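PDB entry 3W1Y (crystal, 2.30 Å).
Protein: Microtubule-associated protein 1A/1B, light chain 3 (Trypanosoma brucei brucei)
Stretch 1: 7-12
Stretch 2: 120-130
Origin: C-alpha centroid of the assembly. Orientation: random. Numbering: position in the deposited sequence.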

ATOM      1  N   HIS A   7      12.871 -20.676   6.482  1.00 50.50           N
ATOM      2  CA  HIS A   7      12.752 -19.251   6.070  1.00 49.52           C
ATOM      3  C   HIS A   7      11.809 -19.031   4.855  1.00 46.69           C
ATOM      4  O   HIS A   7      10.581 -18.994   4.990  1.00 47.67           O
ATOM      5  N   TYR A   8      12.399 -18.868   3.677  1.00 42.75           N
ATOM      6  CA  TYR A   8      11.670 -18.693   2.443  1.00 37.91           C
ATOM      7  C   TYR A   8      11.785 -19.943   1.599  1.00 36.28           C
ATOM      8  O   TYR A   8      12.844 -20.593   1.553  1.00 35.68           O
ATOM      9  N   ARG A   9      10.690 -20.262   0.922  1.00 34.04           N
ATOM     10  CA  ARG A   9      10.642 -21.395   0.016  1.00 33.75           C
ATOM     11  C   ARG A   9      11.770 -21.413  -1.018  1.00 32.03           C
ATOM     12  O   ARG A   9      12.397 -22.444  -1.229  1.00 33.40           O
ATOM     13  N   TYR A  10      12.044 -20.261  -1.624  1.00 29.60           N
ATOM     14  CA  TYR A  10      13.166 -20.086  -2.565  1.00 28.19           C
ATOM     15  C   TYR A  10      14.544 -20.514  -2.043  1.00 27.99           C
ATOM     16  O   TYR A  10      15.354 -21.013  -2.804  1.00 27.75           O
ATOM     17  N   GLN A  11      14.806 -20.317  -0.754  1.00 27.82           N
ATOM     18  CA  GLN A  11      16.071 -20.749  -0.172  1.00 28.66           C
ATOM     19  C   GLN A  11      16.160 -22.257   0.074  1.00 29.31           C
ATOM     20  O   GLN A  11      17.252 -22.805   0.099  1.00 29.21           O
ATOM     21  N   TYR A  12      15.025 -22.935   0.238  1.00 29.50           N
ATOM     22  CA  TYR A  12      15.039 -24.394   0.369  1.00 30.25           C
ATOM     23  C   TYR A  12      15.143 -25.095  -0.965  1.00 28.87           C
ATOM     24  O   TYR A  12      15.634 -26.207  -1.045  1.00 29.65           O
ATOM     25  N   LYS A 120      19.660  -7.159   3.359  1.00 29.84           N
ATOM     26  CA  LYS A 120      19.965  -8.171   2.360  1.00 29.69           C
ATOM     27  C   LYS A 120      20.457  -9.467   2.990  1.00 29.88           C
ATOM     28  O   LYS A 120      21.131  -9.481   4.030  1.00 30.70           O
ATOM     29  N   ASP A 121      20.086 -10.555   2.337  1.00 29.38           N
ATOM     30  CA  ASP A 121      20.543 -11.887   2.656  1.00 28.87           C
ATOM     31  C   ASP A 121      21.996 -12.067   2.216  1.00 28.42           C
ATOM     32  O   ASP A 121      22.461 -11.392   1.306  1.00 28.52           O
ATOM     33  N   PRO A 122      22.728 -12.993   2.856  1.00 28.75           N
ATOM     34  CA  PRO A 122      24.043 -13.334   2.297  1.00 28.67           C
ATOM     35  C   PRO A 122      24.040 -13.723   0.803  1.00 28.54           C
ATOM     36  O   PRO A 122      25.075 -13.575   0.138  1.00 29.39           O
ATOM     37  N   ASP A 123      22.923 -14.238   0.283  1.00 27.84           N
ATOM     38  CA  ASP A 123      22.885 -14.669  -1.123  1.00 28.00           C
ATOM     39  C   ASP A 123      22.671 -13.495  -2.090  1.00 27.56           C
ATOM     40  O   ASP A 123      22.663 -13.692  -3.301  1.00 28.22           O
ATOM     41  N   GLY A 124      22.505 -12.287  -1.558  1.00 26.84           N
ATOM     42  CA  GLY A 124      22.361 -11.109  -2.403  1.00 26.67           C
ATOM     43  C   GLY A 124      20.943 -10.591  -2.607  1.00 25.83           C
ATOM     44  O   GLY A 124      20.777  -9.446  -3.021  1.00 26.10           O
ATOM     45  N   PHE A 125      19.928 -11.413  -2.348  1.00 25.23           N
ATOM     46  CA  PHE A 125      18.535 -10.973  -2.522  1.00 24.52           C
ATOM     47  C   PHE A 125      18.072 -10.208  -1.297  1.00 24.64           C
ATOM     48  O   PHE A 125      18.532 -10.481  -0.178  1.00 24.42           O
ATOM     49  N   LEU A 126      17.155  -9.262  -1.529  1.00 23.85           N
ATOM     50  CA  LEU A 126      16.299  -8.725  -0.472  1.00 23.60           C
ATOM     51  C   LEU A 126      15.015  -9.580  -0.456  1.00 23.52           C
ATOM     52  O   LEU A 126      14.284  -9.598  -1.446  1.00 22.30           O
ATOM     53  N   TYR A 127      14.800 -10.323   0.637  1.00 23.86           N
ATOM     54  CA  TYR A 127      13.638 -11.178   0.795  1.00 24.17           C
ATOM     55  C   TYR A 127      12.461 -10.400   1.382  1.00 25.12           C
ATOM     56  O   TYR A 127      12.625  -9.656   2.345  1.00 25.37           O
ATOM     57  N   VAL A 128      11.287 -10.560   0.779  1.00 25.50           N
ATOM     58  CA  VAL A 128      10.102  -9.821   1.167  1.00 26.63           C
ATOM     59  C   VAL A 128       8.893 -10.782   1.205  1.00 28.29           C
ATOM     60  O   VAL A 128       8.683 -11.592   0.276  1.00 28.02           O
ATOM     61  N   SER A 129       8.122 -10.698   2.293  1.00 28.54           N
ATOM     62  CA  SER A 129       6.847 -11.368   2.408  1.00 29.26           C
ATOM     63  C   SER A 129       5.766 -10.376   2.049  1.00 29.46           C
ATOM     64  O   SER A 129       5.806  -9.215   2.458  1.00 28.89           O
ATOM     65  N   TYR A 130       4.787 -10.853   1.299  1.00 29.62           N
ATOM     66  CA  TYR A 130       3.650 -10.038   0.985  1.00 31.24           C
ATOM     67  C   TYR A 130       2.343 -10.731   1.376  1.00 32.51           C
ATOM     68  O   TYR A 130       2.197 -11.962   1.256  1.00 32.81           O
TER

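Packing of the start of a helix (residues 9-12, with Tyr-8 at its N-cap position) against a beta turn and the strand that follows it; 393 Å² is buried, both sides summed. Aromatic contacts: Tyr-8, Tyr-10, Phe-125 and Tyr-127 all direct CA-to-CB toward the opposing stretch. Tyr-8 (chi1 m) and Tyr-127 (chi1 m) meet obliquely, planes at 42°, with Tyr-8 CG 3.6 Å from Tyr-127 CD2; Tyr-127 CB also sits over the Tyr-8 ring face, 3.9 Å from its centroid, as a CH-pi contact. Tyr-10 (chi1 t) turns its edge toward the face of Phe-125 (chi1 m), with Tyr-10 CE2 3.9 Å from Phe-125 CE1. Gln-11 (chi1 m, chi2 t) lays its chain across Tyr-127: Gln-11 CG is 3.3 Å from Tyr-127 OH, and its amide nitrogen lies over the ring face. Polar contacts: beyond the aromatic pair, Tyr-8 OH hydrogen-bonds Ser-129 OG (chi1 m) at 2.9 Å. Gln-11 NE2 approaches Asp-121 OD2 (chi1 t) to 2.9 Å, and water 1 links the same residues, donating to Asp-121 OD1 (2.6 Å) and weakly accepting from Gln-11 NE2 (3.3 Å). Within stretch 2, Tyr-127 OH donates to Asp-123 OD2 (2.7 Å), which anchors the ring to the turn. Val-128 points away.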

ATOM      1  CB  HIS A   7      14.158 -18.665   5.822  1.00 50.58           C
ATOM      2  CG  HIS A   7      15.228 -19.704   5.646  1.00 56.00           C
ATOM      3  ND1 HIS A   7      16.078 -20.082   6.670  1.00 61.65           N
ATOM      4  CD2 HIS A   7      15.580 -20.454   4.572  1.00 59.56           C
ATOM      5  CE1 HIS A   7      16.911 -21.012   6.232  1.00 63.36           C
ATOM      6  NE2 HIS A   7      16.630 -21.258   4.961  1.00 62.73           N
ATOM      7  CB  TYR A   8      12.236 -17.485   1.688  1.00 36.47           C
ATOM      8  CG  TYR A   8      11.803 -16.180   2.308  1.00 35.22           C
ATOM      9  CD1 TYR A   8      12.468 -15.646   3.426  1.00 34.29           C
ATOM     10  CD2 TYR A   8      10.705 -15.488   1.793  1.00 33.58           C
ATOM     11  CE1 TYR A   8      12.046 -14.452   4.007  1.00 33.34           C
ATOM     12  CE2 TYR A   8      10.281 -14.304   2.369  1.00 33.32           C
ATOM     13  CZ  TYR A   8      10.948 -13.798   3.471  1.00 34.27           C
ATOM     14  OH  TYR A   8      10.505 -12.608   4.008  1.00 35.59           O
ATOM     15  CB  ARG A   9       9.290 -21.450  -0.670  1.00 33.95           C
ATOM     16  CG  ARG A   9       9.101 -22.737  -1.416  1.00 37.48           C
ATOM     17  CD  ARG A   9       7.634 -23.087  -1.613  1.00 40.68           C
ATOM     18  NE  ARG A   9       7.590 -24.308  -2.401  1.00 41.16           N
ATOM     19  CZ  ARG A   9       7.890 -24.362  -3.690  1.00 40.27           C
ATOM     20  NH1 ARG A   9       8.204 -23.247  -4.334  1.00 39.61           N
ATOM     21  NH2 ARG A   9       7.864 -25.530  -4.329  1.00 41.98           N
ATOM     22  CB  TYR A  10      13.236 -18.637  -3.027  1.00 26.32           C
ATOM     23  CG  TYR A  10      13.852 -18.442  -4.378  1.00 24.51           C
ATOM     24  CD1 TYR A  10      13.145 -18.744  -5.539  1.00 25.49           C
ATOM     25  CD2 TYR A  10      15.112 -17.899  -4.505  1.00 25.37           C
ATOM     26  CE1 TYR A  10      13.706 -18.552  -6.802  1.00 23.39           C
ATOM     27  CE2 TYR A  10      15.677 -17.687  -5.746  1.00 25.13           C
ATOM     28  CZ  TYR A  10      14.966 -18.023  -6.878  1.00 24.92           C
ATOM     29  OH  TYR A  10      15.524 -17.806  -8.081  1.00 26.30           O
ATOM     30  CB  GLN A  11      16.376 -19.979   1.123  1.00 29.37           C
ATOM     31  CG  GLN A  11      16.643 -18.510   0.920  1.00 29.45           C
ATOM     32  CD  GLN A  11      16.571 -17.717   2.228  1.00 35.85           C
ATOM     33  OE1 GLN A  11      15.629 -17.866   3.014  1.00 39.39           O
ATOM     34  NE2 GLN A  11      17.553 -16.866   2.453  1.00 36.43           N
ATOM     35  CB  TYR A  12      13.793 -24.900   1.106  1.00 32.83           C
ATOM     36  CG  TYR A  12      13.806 -24.565   2.569  1.00 37.38           C
ATOM     37  CD1 TYR A  12      13.221 -23.381   3.026  1.00 40.32           C
ATOM     38  CD2 TYR A  12      14.427 -25.406   3.503  1.00 41.08           C
ATOM     39  CE1 TYR A  12      13.225 -23.041   4.375  1.00 42.79           C
ATOM     40  CE2 TYR A  12      14.443 -25.068   4.882  1.00 44.53           C
ATOM     41  CZ  TYR A  12      13.834 -23.871   5.292  1.00 42.85           C
ATOM     42  OH  TYR A  12      13.810 -23.496   6.621  1.00 44.60           O
ATOM     43  CB  LYS A 120      20.982  -7.661   1.337  1.00 29.78           C
ATOM     44  CG  LYS A 120      22.387  -7.476   1.857  1.00 31.84           C
ATOM     45  CD  LYS A 120      23.213  -6.919   0.757  1.00 37.72           C
ATOM     46  CE  LYS A 120      24.615  -6.670   1.208  1.00 43.10           C
ATOM     47  NZ  LYS A 120      25.330  -5.986   0.092  1.00 47.17           N
ATOM     48  CB  ASP A 121      19.671 -12.855   1.856  1.00 28.90           C
ATOM     49  CG  ASP A 121      19.787 -14.247   2.330  1.00 28.07           C
ATOM     50  OD1 ASP A 121      20.641 -15.014   1.816  1.00 28.17           O
ATOM     51  OD2 ASP A 121      19.034 -14.554   3.250  1.00 30.02           O
ATOM     52  CB  PRO A 122      24.493 -14.524   3.163  1.00 29.35           C
ATOM     53  CG  PRO A 122      23.766 -14.344   4.449  1.00 29.46           C
ATOM     54  CD  PRO A 122      22.452 -13.715   4.119  1.00 28.18           C
ATOM     55  CB  ASP A 123      21.872 -15.821  -1.393  1.00 27.49           C
ATOM     56  CG  ASP A 123      20.398 -15.398  -1.271  1.00 27.44           C
ATOM     57  OD1 ASP A 123      20.050 -14.193  -1.221  1.00 26.05           O
ATOM     58  OD2 ASP A 123      19.550 -16.312  -1.210  1.00 29.13           O
ATOM     59  CB  PHE A 125      17.550 -12.150  -2.679  1.00 24.56           C
ATOM     60  CG  PHE A 125      17.472 -12.733  -4.070  1.00 23.21           C
ATOM     61  CD1 PHE A 125      18.076 -13.961  -4.347  1.00 23.39           C
ATOM     62  CD2 PHE A 125      16.740 -12.099  -5.071  1.00 21.82           C
ATOM     63  CE1 PHE A 125      17.992 -14.538  -5.629  1.00 23.04           C
ATOM     64  CE2 PHE A 125      16.648 -12.660  -6.345  1.00 23.10           C
ATOM     65  CZ  PHE A 125      17.291 -13.886  -6.620  1.00 22.54           C
ATOM     66  CB  LEU A 126      15.952  -7.263  -0.763  1.00 22.86           C
ATOM     67  CG  LEU A 126      15.067  -6.602   0.277  1.00 23.68           C
ATOM     68  CD1 LEU A 126      15.711  -6.679   1.675  1.00 22.22           C
ATOM     69  CD2 LEU A 126      14.734  -5.162  -0.129  1.00 23.32           C
ATOM     70  CB  TYR A 127      13.993 -12.396   1.651  1.00 24.66           C
ATOM     71  CG  TYR A 127      14.760 -13.424   0.839  1.00 24.48           C
ATOM     72  CD1 TYR A 127      16.141 -13.365   0.739  1.00 22.79           C
ATOM     73  CD2 TYR A 127      14.084 -14.427   0.136  1.00 23.30           C
ATOM     74  CE1 TYR A 127      16.845 -14.283  -0.030  1.00 24.52           C
ATOM     75  CE2 TYR A 127      14.769 -15.352  -0.623  1.00 23.34           C
ATOM     76  CZ  TYR A 127      16.155 -15.278  -0.707  1.00 24.46           C
ATOM     77  OH  TYR A 127      16.848 -16.197  -1.466  1.00 23.18           O
ATOM     78  CB  VAL A 128       9.820  -8.632   0.200  1.00 26.22           C
ATOM     79  CG1 VAL A 128       8.511  -7.949   0.538  1.00 26.52           C
ATOM     80  CG2 VAL A 128      10.981  -7.621   0.178  1.00 26.14           C
ATOM     81  CB  SER A 129       6.598 -11.849   3.830  1.00 30.02           C
ATOM     82  OG  SER A 129       7.665 -12.653   4.267  1.00 31.85           O
ATOM     83  CB  TYR A 130       3.674  -9.632  -0.500  1.00 29.91           C
ATOM     84  CG  TYR A 130       3.339 -10.735  -1.483  1.00 30.18           C
ATOM     85  CD1 TYR A 130       2.018 -10.970  -1.908  1.00 31.20           C
ATOM     86  CD2 TYR A 130       4.347 -11.527  -2.018  1.00 28.73           C
ATOM     87  CE1 TYR A 130       1.726 -11.993  -2.827  1.00 30.17           C
ATOM     88  CE2 TYR A 130       4.077 -12.504  -2.927  1.00 28.68           C
ATOM     89  CZ  TYR A 130       2.775 -12.748  -3.337  1.00 30.43           C
ATOM     90  OH  TYR A 130       2.570 -13.752  -4.266  1.00 29.84           O
TER
HETATM   91  O   HOH W   1      20.778 -17.556   2.198  1.00 30.87           O